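Side-chain contacts in cytochrome C549 (Arthrospira maxima, PDB 1F1C), which carries one covalently bound heme c per subunit and probably serves as an extrinsic lumenal protein of photosystem II that stabilises its oxygen-evolving complex: residues Glu55-Ala60 / Gly115-Gln120; Tyr73-Thr78 / Asp108-Val113. All blocks are in the same frame, centred on the assembly; numbering follows the deposited sequence.

In the fold
Both contacts are buried, their centres about 7 and 6 Å from the centre of the chain, and both use helix 107-124: contact 2 near its start, contact 1 farther along, their centres about 13 Å apart. Their other partners, helices 54-58 and 67-75, follow each other in the chain. Contact 1 is the sparser, burying 76 Å² through methyl groups of three aliphatic residues, whereas contact 2 buries 177 Å² and adds a partly exposed lysine at its margin. Heme c links them: Ile-117 of contact 1 and Ile-74 and Val-113 of contact 2 all approach its methyl CMB. Otherwise, contact 1 meets a propionate, while contact 2 presents an aromatic face to the porphyrin.

Contact 1 (Glu55-Ala60 / Gly115-Gln120); sequences EALALA and GYILLQ. With HEC (heme c), chain C.
Leu-57 turns CG (chi1 -71°) and Ile-117 its longer arm CG1 (chi1 -69°) beside the backbone N, anti to the carbonyl carbon, and the two side chains meet. In Ile-117 this swings the two branches apart. CG2, anti to the backbone N, touches Leu-57 CD1 at 4.1 Å, whereas CD1 on the longer arm reaches the heme methyl CMB at 3.8 Å. Leu-57 divides its methyls in the same manner, its CD2 lying 3.8 Å from the propionate carbon CGA of the heme. Leu-118 adds a looser methyl contact, Leu-118 CD2 to Leu-57 CD1 at 4.3 Å. With 9.5 Å between the CA atoms of Leu-57 and Leu-118, the backbones stand well apart and only side-chain methyls bridge them; Leu-70 of helix 67-75 touches both leucines. The propionate also has alanine methyls beside its oxygens, Ala-60 CB at 3.5 Å from O1A and Ala-56 CB at 3.8 Å from O2A. Elsewhere on helix 107-124, Gln-120 NE2 bonds to Tyr-116 O at 3.3 Å (N-H...O 157°), adding a third donor to an oxygen that also accepts from the backbone N of Leu-119 and Gln-120. The result is an apolar wall of the heme pocket, joining the short helix 54-58 to the C-terminal helix of a cytochrome c fold.

Contact 2 (Tyr73-Thr78 / Asp108-Val113); sequences YIKNPT and DDLYNV. With HEC (heme c), chain C.
Leu-110 meets Ile-74 and Lys-75 in an uncommon conformation, with chi1 -102° and chi2 31° both well away from staggered values. In this conformation Leu-110 CD1 packs on Ile-74 CG2 at 3.7 Å, and Leu-110 CD2 on Lys-75 CG at 3.6 Å. Ile-74 and Leu-110 run past each other in opposite directions, while Lys-75 crosses Leu-110 at a slant. The lysine chain then bends at its last two torsions, and NZ ends in a salt bridge with Glu-107; the methylenes serve the apolar contact while the ammonium group sits at its margin. Toward the cofactor, Ile-74 CD1 (3.8 Å) and Val-113 CG1 (3.9 Å) both approach the heme methyl CMB, and thus a side chain from each helix meets the same methyl at the porphyrin's rim. Tyr-73 lays one ring face against pyrrole A, CE2 lying 3.4 Å from heme C2A; on the opposite face, Pro-77 CA stands 4.1 Å above the ring centre. His-90, one of the two axial iron ligands, meets the same tyrosine edge-to-face. An alanine here would take the ring of Tyr-73 away, which would probably open a gap between pyrrole A and Pro-77 and leave His-90 without its edge-to-face partner. Together they form part of the heme pocket of this cytochrome c family protein, where helices 67-75 and 107-124 pack beside the covalently held heme.

Contact 1 (Glu55-Ala60 / Gly115-Gln120)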
# COMPACT_ATOMS: atom_id res chain seq x y z
N GLU A 55 -1.79 -19.35 -12.21
CA GLU A 55 -2.26 -20.08 -11.04
C GLU A 55 -2.74 -19.13 -9.92
O GLU A 55 -3.86 -19.26 -9.43
CB GLU A 55 -1.17 -21.00 -10.50
CG GLU A 55 0.17 -20.31 -10.29
CD GLU A 55 1.28 -20.89 -11.17
OE1 GLU A 55 1.12 -20.91 -12.42
OE2 GLU A 55 2.32 -21.31 -10.61
N ALA A 56 -1.89 -18.19 -9.53
CA ALA A 56 -2.24 -17.25 -8.48
C ALA A 56 -3.48 -16.43 -8.86
O ALA A 56 -4.43 -16.30 -8.08
CB ALA A 56 -1.07 -16.32 -8.18
N LEU A 57 -3.47 -15.89 -10.08
CA LEU A 57 -4.58 -15.09 -10.57
C LEU A 57 -5.88 -15.89 -10.53
O LEU A 57 -6.92 -15.39 -10.08
CB LEU A 57 -4.31 -14.64 -12.01
CG LEU A 57 -3.23 -13.59 -12.24
CD1 LEU A 57 -3.06 -13.32 -13.75
CD2 LEU A 57 -3.64 -12.30 -11.53
N ALA A 58 -5.82 -17.12 -11.02
CA ALA A 58 -6.99 -17.99 -11.05
C ALA A 58 -7.53 -18.28 -9.65
O ALA A 58 -8.73 -18.49 -9.47
CB ALA A 58 -6.65 -19.28 -11.76
N LEU A 59 -6.65 -18.29 -8.66
CA LEU A 59 -7.06 -18.59 -7.30
C LEU A 59 -7.43 -17.37 -6.46
O LEU A 59 -7.70 -17.50 -5.26
CB LEU A 59 -5.98 -19.42 -6.60
CG LEU A 59 -6.06 -20.94 -6.79
CD1 LEU A 59 -6.57 -21.27 -8.18
CD2 LEU A 59 -4.70 -21.57 -6.55
N ALA A 60 -7.44 -16.20 -7.09
CA ALA A 60 -7.80 -14.97 -6.39
C ALA A 60 -9.32 -14.92 -6.25
O ALA A 60 -10.03 -15.76 -6.80
CB ALA A 60 -7.30 -13.76 -7.19
N GLY A 115 -4.17 -7.50 -21.06
CA GLY A 115 -3.79 -8.43 -22.10
C GLY A 115 -2.32 -8.78 -21.95
O GLY A 115 -1.92 -9.94 -22.12
N TYR A 116 -1.51 -7.78 -21.63
CA TYR A 116 -0.07 -7.99 -21.45
C TYR A 116 0.18 -9.00 -20.33
O TYR A 116 0.88 -10.00 -20.53
CB TYR A 116 0.63 -6.66 -21.10
CG TYR A 116 2.08 -6.84 -20.73
CD1 TYR A 116 3.02 -7.24 -21.67
CD2 TYR A 116 2.50 -6.66 -19.41
CE1 TYR A 116 4.34 -7.45 -21.32
CE2 TYR A 116 3.83 -6.86 -19.05
CZ TYR A 116 4.74 -7.26 -20.01
OH TYR A 116 6.05 -7.48 -19.66
N ILE A 117 -0.38 -8.73 -19.16
CA ILE A 117 -0.22 -9.61 -18.02
C ILE A 117 -0.57 -11.05 -18.38
O ILE A 117 0.20 -11.96 -18.09
CB ILE A 117 -1.09 -9.16 -16.82
CG1 ILE A 117 -0.55 -7.84 -16.23
CG2 ILE A 117 -1.15 -10.28 -15.76
CD1 ILE A 117 -1.39 -7.22 -15.09
N LEU A 118 -1.72 -11.25 -19.03
CA LEU A 118 -2.18 -12.59 -19.41
C LEU A 118 -1.33 -13.22 -20.51
O LEU A 118 -1.33 -14.44 -20.69
CB LEU A 118 -3.65 -12.54 -19.88
CG LEU A 118 -4.72 -12.01 -18.92
CD1 LEU A 118 -6.05 -11.94 -19.67
CD2 LEU A 118 -4.84 -12.89 -17.69
N LEU A 119 -0.62 -12.39 -21.26
CA LEU A 119 0.22 -12.90 -22.34
C LEU A 119 1.52 -13.52 -21.85
O LEU A 119 1.90 -14.59 -22.30
CB LEU A 119 0.56 -11.77 -23.31
CG LEU A 119 1.49 -12.15 -24.47
CD1 LEU A 119 0.80 -13.13 -25.41
CD2 LEU A 119 1.89 -10.89 -25.23
N GLN A 120 2.19 -12.86 -20.91
CA GLN A 120 3.47 -13.32 -20.40
C GLN A 120 3.65 -14.81 -20.15
O GLN A 120 4.59 -15.41 -20.67
CB GLN A 120 3.86 -12.49 -19.18
CG GLN A 120 3.93 -11.02 -19.54
CD GLN A 120 4.63 -10.79 -20.87
OE1 GLN A 120 5.83 -10.99 -20.99
NE2 GLN A 120 3.87 -10.38 -21.87
FE HEC C . -0.07 -4.87 -7.75
CHA HEC C . -1.55 -7.52 -6.22
CHB HEC C . -1.67 -5.75 -10.74
CHC HEC C . 1.17 -2.13 -9.34
CHD HEC C . 1.85 -4.29 -5.02
NA HEC C . -1.37 -6.26 -8.32
C1A HEC C . -1.89 -7.27 -7.55
C2A HEC C . -2.72 -8.12 -8.36
C3A HEC C . -2.76 -7.64 -9.60
C4A HEC C . -1.89 -6.51 -9.59
CMA HEC C . -3.68 -8.02 -10.74
CAA HEC C . -3.47 -9.33 -7.90
CBA HEC C . -2.51 -10.48 -7.99
CGA HEC C . -3.20 -11.80 -7.75
O1A HEC C . -4.41 -11.78 -7.44
O2A HEC C . -2.54 -12.84 -7.86
NB HEC C . -0.23 -4.10 -9.59
C1B HEC C . -0.91 -4.61 -10.72
C2B HEC C . -0.84 -3.72 -11.83
C3B HEC C . -0.16 -2.63 -11.40
C4B HEC C . 0.27 -2.90 -10.05
CMB HEC C . -1.40 -3.92 -13.23
CAB HEC C . 0.04 -1.47 -12.13
CBB HEC C . -1.03 -0.65 -12.54
NC HEC C . 1.25 -3.54 -7.29
C1C HEC C . 1.67 -2.47 -8.07
C2C HEC C . 2.66 -1.71 -7.40
C3C HEC C . 2.83 -2.25 -6.16
C4C HEC C . 1.97 -3.44 -6.12
CMC HEC C . 3.46 -0.54 -7.99
CAC HEC C . 3.78 -1.82 -5.20
CBC HEC C . 3.76 -0.50 -4.67
ND HEC C . 0.07 -5.69 -5.97
C1D HEC C . 0.89 -5.30 -4.93
C2D HEC C . 0.69 -6.11 -3.78
C3D HEC C . -0.26 -7.01 -4.12
C4D HEC C . -0.63 -6.77 -5.49
CMD HEC C . 1.55 -6.12 -2.50
CAD HEC C . -0.91 -8.05 -3.20
CBD HEC C . -2.11 -7.49 -2.44
CGD HEC C . -2.82 -8.53 -1.58
O1D HEC C . -3.42 -9.47 -2.13
O2D HEC C . -2.76 -8.42 -0.34

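Contact 2 (Tyr73-Thr78 / Asp108-Val113)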
# COMPACT_ATOMS: atom_id res chain seq x y z
N TYR A 73 -9.71 -5.00 -11.23
CA TYR A 73 -8.71 -4.98 -10.18
C TYR A 73 -7.96 -3.65 -10.11
O TYR A 73 -7.78 -3.10 -9.03
CB TYR A 73 -7.70 -6.11 -10.37
CG TYR A 73 -6.79 -6.23 -9.18
CD1 TYR A 73 -7.17 -6.99 -8.07
CD2 TYR A 73 -5.61 -5.49 -9.11
CE1 TYR A 73 -6.38 -7.01 -6.91
CE2 TYR A 73 -4.83 -5.49 -7.96
CZ TYR A 73 -5.22 -6.26 -6.87
OH TYR A 73 -4.43 -6.27 -5.74
N ILE A 74 -7.51 -3.15 -11.26
CA ILE A 74 -6.78 -1.89 -11.28
C ILE A 74 -7.69 -0.73 -10.92
O ILE A 74 -7.27 0.22 -10.26
CB ILE A 74 -6.14 -1.63 -12.65
CG1 ILE A 74 -5.21 -2.78 -13.00
CG2 ILE A 74 -5.39 -0.30 -12.62
CD1 ILE A 74 -4.78 -2.82 -14.46
N LYS A 75 -8.94 -0.81 -11.35
CA LYS A 75 -9.91 0.23 -11.03
C LYS A 75 -10.30 0.15 -9.55
O LYS A 75 -10.56 1.17 -8.91
CB LYS A 75 -11.16 0.06 -11.89
CG LYS A 75 -10.95 0.34 -13.37
CD LYS A 75 -12.10 -0.18 -14.23
CE LYS A 75 -13.42 0.46 -13.88
NZ LYS A 75 -13.41 1.93 -14.14
N ASN A 76 -10.32 -1.07 -9.01
CA ASN A 76 -10.73 -1.25 -7.63
C ASN A 76 -9.97 -2.39 -6.94
O ASN A 76 -10.52 -3.46 -6.69
CB ASN A 76 -12.22 -1.55 -7.59
CG ASN A 76 -12.80 -1.43 -6.20
OD1 ASN A 76 -13.88 -1.96 -5.93
ND2 ASN A 76 -12.11 -0.72 -5.32
N PRO A 77 -8.69 -2.16 -6.62
CA PRO A 77 -7.84 -3.16 -5.97
C PRO A 77 -8.38 -3.72 -4.64
O PRO A 77 -8.86 -2.97 -3.79
CB PRO A 77 -6.52 -2.41 -5.78
CG PRO A 77 -6.49 -1.48 -6.93
CD PRO A 77 -7.91 -0.96 -6.97
N THR A 78 -8.29 -5.04 -4.48
CA THR A 78 -8.73 -5.69 -3.25
C THR A 78 -7.73 -6.78 -2.85
O THR A 78 -7.00 -7.30 -3.69
CB THR A 78 -10.10 -6.38 -3.42
OG1 THR A 78 -9.92 -7.56 -4.21
CG2 THR A 78 -11.09 -5.45 -4.10
N ASP A 108 -8.66 2.04 -21.94
CA ASP A 108 -7.93 1.40 -23.03
C ASP A 108 -6.62 0.82 -22.51
O ASP A 108 -6.25 -0.30 -22.86
CB ASP A 108 -7.66 2.42 -24.13
CG ASP A 108 -8.90 2.77 -24.92
OD1 ASP A 108 -9.37 1.92 -25.71
OD2 ASP A 108 -9.42 3.89 -24.75
N ASP A 109 -5.93 1.60 -21.67
CA ASP A 109 -4.66 1.15 -21.11
C ASP A 109 -4.89 -0.02 -20.18
O ASP A 109 -4.11 -0.98 -20.18
CB ASP A 109 -3.98 2.28 -20.32
CG ASP A 109 -3.71 3.49 -21.17
OD1 ASP A 109 -3.07 3.37 -22.24
OD2 ASP A 109 -4.14 4.58 -20.76
N LEU A 110 -5.94 0.05 -19.38
CA LEU A 110 -6.25 -1.01 -18.44
C LEU A 110 -6.49 -2.31 -19.19
O LEU A 110 -6.07 -3.38 -18.75
CB LEU A 110 -7.48 -0.64 -17.61
CG LEU A 110 -7.17 -0.15 -16.20
CD1 LEU A 110 -5.83 0.56 -16.15
CD2 LEU A 110 -8.29 0.76 -15.72
N TYR A 111 -7.15 -2.17 -20.33
CA TYR A 111 -7.46 -3.30 -21.20
C TYR A 111 -6.16 -3.90 -21.76
O TYR A 111 -6.01 -5.12 -21.84
CB TYR A 111 -8.36 -2.78 -22.33
CG TYR A 111 -8.63 -3.77 -23.45
CD1 TYR A 111 -9.69 -4.67 -23.37
CD2 TYR A 111 -7.87 -3.74 -24.63
CE1 TYR A 111 -10.00 -5.52 -24.45
CE2 TYR A 111 -8.16 -4.58 -25.70
CZ TYR A 111 -9.23 -5.46 -25.61
OH TYR A 111 -9.55 -6.25 -26.69
N ASN A 112 -5.23 -3.02 -22.15
CA ASN A 112 -3.94 -3.42 -22.72
C ASN A 112 -3.03 -4.08 -21.67
O ASN A 112 -2.40 -5.12 -21.93
CB ASN A 112 -3.23 -2.18 -23.31
CG ASN A 112 -4.03 -1.50 -24.42
OD1 ASN A 112 -3.86 -0.31 -24.67
ND2 ASN A 112 -4.88 -2.26 -25.10
N VAL A 113 -2.94 -3.47 -20.49
CA VAL A 113 -2.11 -4.02 -19.44
C VAL A 113 -2.64 -5.41 -19.09
O VAL A 113 -1.86 -6.33 -18.85
CB VAL A 113 -2.12 -3.13 -18.17
CG1 VAL A 113 -1.12 -3.66 -17.15
CG2 VAL A 113 -1.77 -1.71 -18.54
FE HEC C . -0.07 -4.87 -7.75
CHA HEC C . -1.55 -7.52 -6.22
CHB HEC C . -1.67 -5.75 -10.74
CHC HEC C . 1.17 -2.13 -9.34
CHD HEC C . 1.85 -4.29 -5.02
NA HEC C . -1.37 -6.26 -8.32
C1A HEC C . -1.89 -7.27 -7.55
C2A HEC C . -2.72 -8.12 -8.36
C3A HEC C . -2.76 -7.64 -9.60
C4A HEC C . -1.89 -6.51 -9.59
CMA HEC C . -3.68 -8.02 -10.74
CAA HEC C . -3.47 -9.33 -7.90
CBA HEC C . -2.51 -10.48 -7.99
CGA HEC C . -3.20 -11.80 -7.75
O1A HEC C . -4.41 -11.78 -7.44
O2A HEC C . -2.54 -12.84 -7.86
NB HEC C . -0.23 -4.10 -9.59
C1B HEC C . -0.91 -4.61 -10.72
C2B HEC C . -0.84 -3.72 -11.83
C3B HEC C . -0.16 -2.63 -11.40
C4B HEC C . 0.27 -2.90 -10.05
CMB HEC C . -1.40 -3.92 -13.23
CAB HEC C . 0.04 -1.47 -12.13
CBB HEC C . -1.03 -0.65 -12.54
NC HEC C . 1.25 -3.54 -7.29
C1C HEC C . 1.67 -2.47 -8.07
C2C HEC C . 2.66 -1.71 -7.40
C3C HEC C . 2.83 -2.25 -6.16
C4C HEC C . 1.97 -3.44 -6.12
CMC HEC C . 3.46 -0.54 -7.99
CAC HEC C . 3.78 -1.82 -5.20
CBC HEC C . 3.76 -0.50 -4.67
ND HEC C . 0.07 -5.69 -5.97
C1D HEC C . 0.89 -5.30 -4.93
C2D HEC C . 0.69 -6.11 -3.78
C3D HEC C . -0.26 -7.01 -4.12
C4D HEC C . -0.63 -6.77 -5.49
CMD HEC C . 1.55 -6.12 -2.50
CAD HEC C . -0.91 -8.05 -3.20
CBD HEC C . -2.11 -7.49 -2.44
CGD HEC C . -2.82 -8.53 -1.58
O1D HEC C . -3.42 -9.47 -2.13
O2D HEC C . -2.76 -8.42 -0.34